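PDB 6BWC: polysaccharide biosynthesis protein CapD from Bacillus thuringiensis HD-771, which acts as a short-chain dehydrogenase-type enzyme required for CMP-pseudaminic acid biosynthesis, probably using NADP to transform UDP-N-acetylglucosamine. Local coordinates for the interface of chains A and B and the interface of chains A and C. Residues are numbered along the deposited sequence; one frame, centred on the assembly and turned at random. Chains: chain A/B/C, Polysaccharide biosynthesis protein CapD.

Contact 1: the interface of chains A and B. Residues chain A 90, 177, 182, 186, 194, 266; chain B 46, 50.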
loop_
_atom_site.group_PDB
_atom_site.type_symbol
_atom_site.label_atom_id
_atom_site.label_comp_id
_atom_site.label_asym_id
_atom_site.label_seq_id
_atom_site.Cartn_x
_atom_site.Cartn_y
_atom_site.Cartn_z
ATOM N N HIS A 90 -11.257 24.631 -6.536
ATOM C CA HIS A 90 -11.847 25.060 -7.803
ATOM C C HIS A 90 -12.885 23.999 -8.237
ATOM O O HIS A 90 -12.657 22.794 -8.117
ATOM C CB HIS A 90 -10.791 25.257 -8.881
ATOM C CG HIS A 90 -9.963 26.501 -8.735
ATOM N ND1 HIS A 90 -8.832 26.560 -7.953
ATOM C CD2 HIS A 90 -10.053 27.707 -9.339
ATOM C CE1 HIS A 90 -8.284 27.758 -8.043
ATOM N NE2 HIS A 90 -9.003 28.473 -8.886
ATOM N N GLY A 177 -6.842 32.591 -6.735
ATOM C CA GLY A 177 -7.419 31.997 -7.936
ATOM C C GLY A 177 -8.907 32.250 -8.132
ATOM O O GLY A 177 -9.551 31.526 -8.907
ATOM N N LEU A 182 -8.836 37.730 -10.768
ATOM C CA LEU A 182 -8.878 37.356 -12.189
ATOM C C LEU A 182 -9.236 38.562 -13.070
ATOM O O LEU A 182 -8.377 39.074 -13.817
ATOM C CB LEU A 182 -9.877 36.215 -12.400
ATOM C CG LEU A 182 -10.232 35.793 -13.822
ATOM C CD1 LEU A 182 -8.967 35.351 -14.539
ATOM C CD2 LEU A 182 -11.313 34.713 -13.819
ATOM N N GLN A 186 -7.243 40.420 -15.797
ATOM C CA GLN A 186 -7.720 40.298 -17.182
ATOM C C GLN A 186 -7.816 41.674 -17.890
ATOM O O GLN A 186 -7.288 41.846 -18.993
ATOM C CB GLN A 186 -9.060 39.552 -17.251
ATOM C CG GLN A 186 -8.992 38.077 -16.888
ATOM C CD GLN A 186 -10.284 37.344 -17.199
ATOM O OE1 GLN A 186 -11.376 37.922 -17.155
ATOM N NE2 GLN A 186 -10.167 36.065 -17.518
ATOM N N THR A 194 -13.576 37.603 -18.890
ATOM C CA THR A 194 -14.212 36.318 -19.117
ATOM C C THR A 194 -15.423 36.240 -18.205
ATOM O O THR A 194 -15.280 36.202 -16.991
ATOM C CB THR A 194 -13.260 35.172 -18.773
ATOM O OG1 THR A 194 -11.997 35.427 -19.366
ATOM C CG2 THR A 194 -13.758 33.892 -19.309
ATOM N N LYS A 266 -18.597 27.152 -16.796
ATOM C CA LYS A 266 -17.535 26.151 -16.638
ATOM C C LYS A 266 -18.187 24.894 -16.067
ATOM O O LYS A 266 -19.110 25.012 -15.252
ATOM C CB LYS A 266 -16.445 26.615 -15.687
ATOM C CG LYS A 266 -15.844 27.950 -16.052
ATOM C CD LYS A 266 -14.466 28.106 -15.454
ATOM C CE LYS A 266 -13.844 29.387 -15.941
ATOM N NZ LYS A 266 -12.637 29.678 -15.141
ATOM N N PHE B 46 -4.241 27.126 -12.807
ATOM C CA PHE B 46 -5.215 28.147 -13.143
ATOM C C PHE B 46 -4.475 29.324 -13.797
ATOM O O PHE B 46 -4.792 29.707 -14.928
ATOM C CB PHE B 46 -5.990 28.565 -11.864
ATOM C CG PHE B 46 -7.012 29.656 -12.075
ATOM C CD1 PHE B 46 -8.190 29.401 -12.793
ATOM C CD2 PHE B 46 -6.808 30.944 -11.532
ATOM C CE1 PHE B 46 -9.133 30.409 -12.978
ATOM C CE2 PHE B 46 -7.743 31.953 -11.718
ATOM C CZ PHE B 46 -8.904 31.685 -12.437
ATOM N N GLU B 50 -4.916 30.613 -17.773
ATOM C CA GLU B 50 -5.458 31.910 -18.207
ATOM C C GLU B 50 -4.407 32.772 -18.931
ATOM O O GLU B 50 -4.737 33.783 -19.520
ATOM C CB GLU B 50 -6.091 32.679 -17.021
ATOM C CG GLU B 50 -7.329 33.510 -17.407
ATOM C CD GLU B 50 -8.638 32.714 -17.362
ATOM O OE1 GLU B 50 -8.945 32.131 -16.303
ATOM O OE2 GLU B 50 -9.376 32.672 -18.375
#

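Contact 2: the interface of chains A and C. Residues chain A 95-96, 98-99, 102, 138; chain C 106, 110, 145, 148-149, 152.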
loop_
_atom_site.group_PDB
_atom_site.type_symbol
_atom_site.label_atom_id
_atom_site.label_comp_id
_atom_site.label_asym_id
_atom_site.label_seq_id
_atom_site.Cartn_x
_atom_site.Cartn_y
_atom_site.Cartn_z
ATOM N N GLU A 95 -13.955 18.777 -11.394
ATOM C CA GLU A 95 -14.643 18.026 -12.480
ATOM C C GLU A 95 -13.683 17.436 -13.515
ATOM O O GLU A 95 -13.932 16.352 -14.056
ATOM C CB GLU A 95 -15.606 18.898 -13.290
ATOM C CG GLU A 95 -16.731 19.572 -12.523
ATOM C CD GLU A 95 -17.802 18.642 -12.013
ATOM O OE1 GLU A 95 -18.767 18.316 -12.752
ATOM O OE2 GLU A 95 -17.683 18.298 -10.824
ATOM N N TYR A 96 -12.636 18.181 -13.859
ATOM C CA TYR A 96 -11.647 17.715 -14.858
ATOM C C TYR A 96 -10.635 16.729 -14.269
ATOM O O TYR A 96 -10.160 15.868 -14.991
ATOM C CB TYR A 96 -10.924 18.895 -15.564
ATOM C CG TYR A 96 -11.735 19.518 -16.685
ATOM C CD1 TYR A 96 -11.815 18.906 -17.941
ATOM C CD2 TYR A 96 -12.448 20.698 -16.490
ATOM C CE1 TYR A 96 -12.579 19.455 -18.968
ATOM C CE2 TYR A 96 -13.210 21.262 -17.514
ATOM C CZ TYR A 96 -13.274 20.638 -18.750
ATOM O OH TYR A 96 -14.018 21.191 -19.771
ATOM N N PRO A 98 -11.311 14.582 -11.354
ATOM C CA PRO A 98 -12.166 14.202 -10.236
ATOM C C PRO A 98 -11.545 13.281 -9.184
ATOM O O PRO A 98 -11.873 13.415 -8.010
ATOM C CB PRO A 98 -13.318 13.478 -10.921
ATOM C CG PRO A 98 -12.728 12.904 -12.156
ATOM C CD PRO A 98 -11.740 13.933 -12.613
ATOM N N PHE A 99 -10.692 12.340 -9.570
ATOM C CA PHE A 99 -10.146 11.445 -8.564
ATOM C C PHE A 99 -9.162 12.164 -7.662
ATOM O O PHE A 99 -9.095 11.849 -6.462
ATOM C CB PHE A 99 -9.495 10.198 -9.162
ATOM C CG PHE A 99 -9.188 9.154 -8.140
ATOM C CD1 PHE A 99 -10.221 8.579 -7.390
ATOM C CD2 PHE A 99 -7.884 8.768 -7.883
ATOM C CE1 PHE A 99 -9.960 7.582 -6.447
ATOM C CE2 PHE A 99 -7.615 7.785 -6.933
ATOM C CZ PHE A 99 -8.654 7.181 -6.218
ATOM N N VAL A 102 -10.922 13.580 -4.889
ATOM C CA VAL A 102 -11.269 12.565 -3.896
ATOM C C VAL A 102 -10.090 12.373 -2.989
ATOM O O VAL A 102 -10.245 12.323 -1.771
ATOM C CB VAL A 102 -11.678 11.226 -4.532
ATOM C CG1 VAL A 102 -11.677 10.069 -3.522
ATOM C CG2 VAL A 102 -13.056 11.381 -5.122
ATOM N N ASN A 138 -18.654 17.702 -8.480
ATOM C CA ASN A 138 -17.856 16.767 -7.718
ATOM C C ASN A 138 -17.314 17.362 -6.430
ATOM O O ASN A 138 -17.481 16.763 -5.369
ATOM C CB ASN A 138 -16.692 16.258 -8.560
ATOM C CG ASN A 138 -15.966 15.137 -7.893
ATOM O OD1 ASN A 138 -16.600 14.228 -7.379
ATOM N ND2 ASN A 138 -14.641 15.196 -7.865
ATOM N N ILE C 106 -17.036 5.196 -4.657
ATOM C CA ILE C 106 -16.085 6.065 -5.336
ATOM C C ILE C 106 -14.847 5.271 -5.710
ATOM O O ILE C 106 -14.625 5.060 -6.897
ATOM C CB ILE C 106 -15.723 7.300 -4.475
ATOM C CG1 ILE C 106 -16.945 8.220 -4.363
ATOM C CG2 ILE C 106 -14.499 8.039 -5.039
ATOM C CD1 ILE C 106 -16.698 9.406 -3.459
ATOM N N GLN C 110 -13.157 3.839 -9.537
ATOM C CA GLN C 110 -11.866 4.119 -10.155
ATOM C C GLN C 110 -11.219 2.851 -10.542
ATOM O O GLN C 110 -10.652 2.777 -11.615
ATOM C CB GLN C 110 -10.899 4.851 -9.234
ATOM C CG GLN C 110 -10.712 6.334 -9.499
ATOM C CD GLN C 110 -10.297 6.721 -10.917
ATOM O OE1 GLN C 110 -9.144 7.041 -11.163
ATOM N NE2 GLN C 110 -11.263 6.761 -11.840
ATOM N N THR C 145 -20.214 11.691 -7.369
ATOM C CA THR C 145 -18.768 11.601 -7.574
ATOM C C THR C 145 -18.452 10.485 -8.581
ATOM O O THR C 145 -17.725 10.712 -9.550
ATOM C CB THR C 145 -17.999 11.393 -6.249
ATOM O OG1 THR C 145 -18.185 12.524 -5.378
ATOM C CG2 THR C 145 -16.506 11.198 -6.497
ATOM N N ARG C 148 -19.264 11.376 -12.186
ATOM C CA ARG C 148 -18.231 12.315 -12.648
ATOM C C ARG C 148 -16.984 11.588 -13.126
ATOM O O ARG C 148 -16.524 11.825 -14.255
ATOM C CB ARG C 148 -17.836 13.270 -11.507
ATOM C CG ARG C 148 -18.213 14.731 -11.635
ATOM C CD ARG C 148 -19.399 14.994 -12.514
ATOM N NE ARG C 148 -20.233 16.073 -12.016
ATOM C CZ ARG C 148 -21.562 16.119 -12.174
ATOM N NH1 ARG C 148 -22.264 17.131 -11.676
ATOM N NH2 ARG C 148 -22.214 15.162 -12.816
ATOM N N LEU C 149 -16.440 10.727 -12.250
ATOM C CA LEU C 149 -15.376 9.755 -12.590
ATOM C C LEU C 149 -15.579 9.062 -13.956
ATOM O O LEU C 149 -14.703 9.119 -14.807
ATOM C CB LEU C 149 -15.261 8.686 -11.486
ATOM C CG LEU C 149 -14.233 8.853 -10.382
ATOM C CD1 LEU C 149 -14.452 10.142 -9.617
ATOM C CD2 LEU C 149 -14.305 7.664 -9.437
ATOM N N SER C 152 -15.369 11.808 -16.648
ATOM C CA SER C 152 -13.943 12.106 -16.760
ATOM C C SER C 152 -13.104 10.989 -17.398
ATOM O O SER C 152 -12.161 11.259 -18.098
ATOM C CB SER C 152 -13.363 12.425 -15.402
ATOM O OG SER C 152 -11.962 12.425 -15.493
HETATM O O HOH W 1 -11.204 14.831 -17.342
#

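Contact 1: the interface of chains A and B
A:Gly177 adopts a left-handed backbone turn (phi 81°, psi 20°) just ahead of helix 179-190, while B:Phe46 and B:Glu50 stand one turn apart on helix 42-51 of the partner and so present their side chains to chain A together. The carbonyl O of A:Gly177 sits over one face of the B:Phe46 ring near its rim, 3.4 Å from CE2, and the glycine CA lies above the same face, out past the CD2-CE2 side. B:Phe46 reaches across with CG anti to its backbone N (chi1 178°). Over this face too stands the imidazole of A:His90, displaced toward the rim, with NE2 3.9 Å from CG. That nitrogen is turned to its own chain: NE2 donates to A:Gly177 O at 3.1 Å, approaching from above the carbonyl plane, which ties together the two groups that sit over the same face of the phenylalanine. A:Leu182 crosses both partner residues at about a right angle. Its CD2 faces the tip of the ring, whereas CD1 rests on the aliphatic part of B:Glu50, 3.8 Å from CG. The glutamate chain is bent at chi2, bringing its carboxylate toward A:Gln186 and A:Thr194. Those two are locked to each other: A:Thr194 N gives a hydrogen bond to A:Gln186 OE1 (2.8 Å), and A:Gln186 NE2 gives one to A:Thr194 OG1 (2.7 Å). The paired bonds fix the rotation of the amide. Its NE2 remains 3.6 Å from B:Glu50 OE2, near but unbonded, with amide and carboxylate planes almost perpendicular. The extended A:Lys266 brings NZ up to the ring edge, outward of CE1, and 4.6 Å from B:Glu50 OE1, where its charge may steady the carboxylate without a salt bridge. The patch thus seats an aromatic side chain and a neighbouring acid against a prearranged surface of chain A, helping to join two subunits in a two-fold interface that may serve a hexameric enzyme.

Contact 2: the interface of chains A and C
Carboxylate oxygen OE2 of A:Glu95 is gripped by one short, nearly straight hydrogen bond, from the backbone N of A:Asn138 at 2.6 Å (164° at H), arriving on its syn lone pair. As A:Asn138 opens helix 138-156, the acid caps that helix start, which would be expected to stabilise its negative charge. The other oxygen, OE1, also uses its syn lone pair and forms a salt bridge across the interface with C:Arg148 NE (2.8 Å). This bond is strongly bent, 116° at H, and OE1 sits well out of the guanidinium plane. The two flat groups stand 86° apart; the arginine, bent at chi2 and chi3, swings its NE to the acid while its CG rests against A:Asn138 CB. A:Asn138 throws its amide away from its backbone N, CG anti, and its OD1 accepts from C:Thr145 OG1 at 3.1 Å, the hydroxyl approaching almost along the C=O axis. C:Thr145 CG2 lies against both A:Asn138 OD1 and A:Val102 CG2. That same valine methyl meets C:Ile106 CG2 tip to tip at 3.6 Å, forming a small apolar patch beside the polar cluster. Further along, C:Gln110 lays its CG over one face of the A:Phe99 ring, toward the rim, with the bent chain carrying its amide, tilted to the ring, over the CB/CG end of A:Phe99. A:Pro98 slots its ring against C:Ser152 and puts CB 3.8 Å from C:Leu149 CD1. A water links A:Tyr96 O (2.8 Å) to C:Ser152 OG (3.1 Å). The patch lies where helices 98-118 and 138-156 of chain A meet helices 98-118 and 138-155 of chain C about a two-fold axis, the four-helix pairing typical of short-chain dehydrogenases; the second helix also carries the catalytic YXXXK motif, starting just after residue 138.

Contact 1 and contact 2 have centres about 21 Å apart and engage different partners, so chain A binds chains B and C at once. Within chain A they are joined by the short helix 91-96: A:His90 of contact 1 immediately precedes it, and A:Glu95 of contact 2 lies near its end. Contact 1 sets loops, helix 179-190 and strand 192-195 against a partner helix, whereas contact 2 is made mainly by long helices. Because each interface is two-fold, alternating them could build a closed ring, which would fit the six deposited copies. The helix could couple the two interfaces, though the structure alone does not show this.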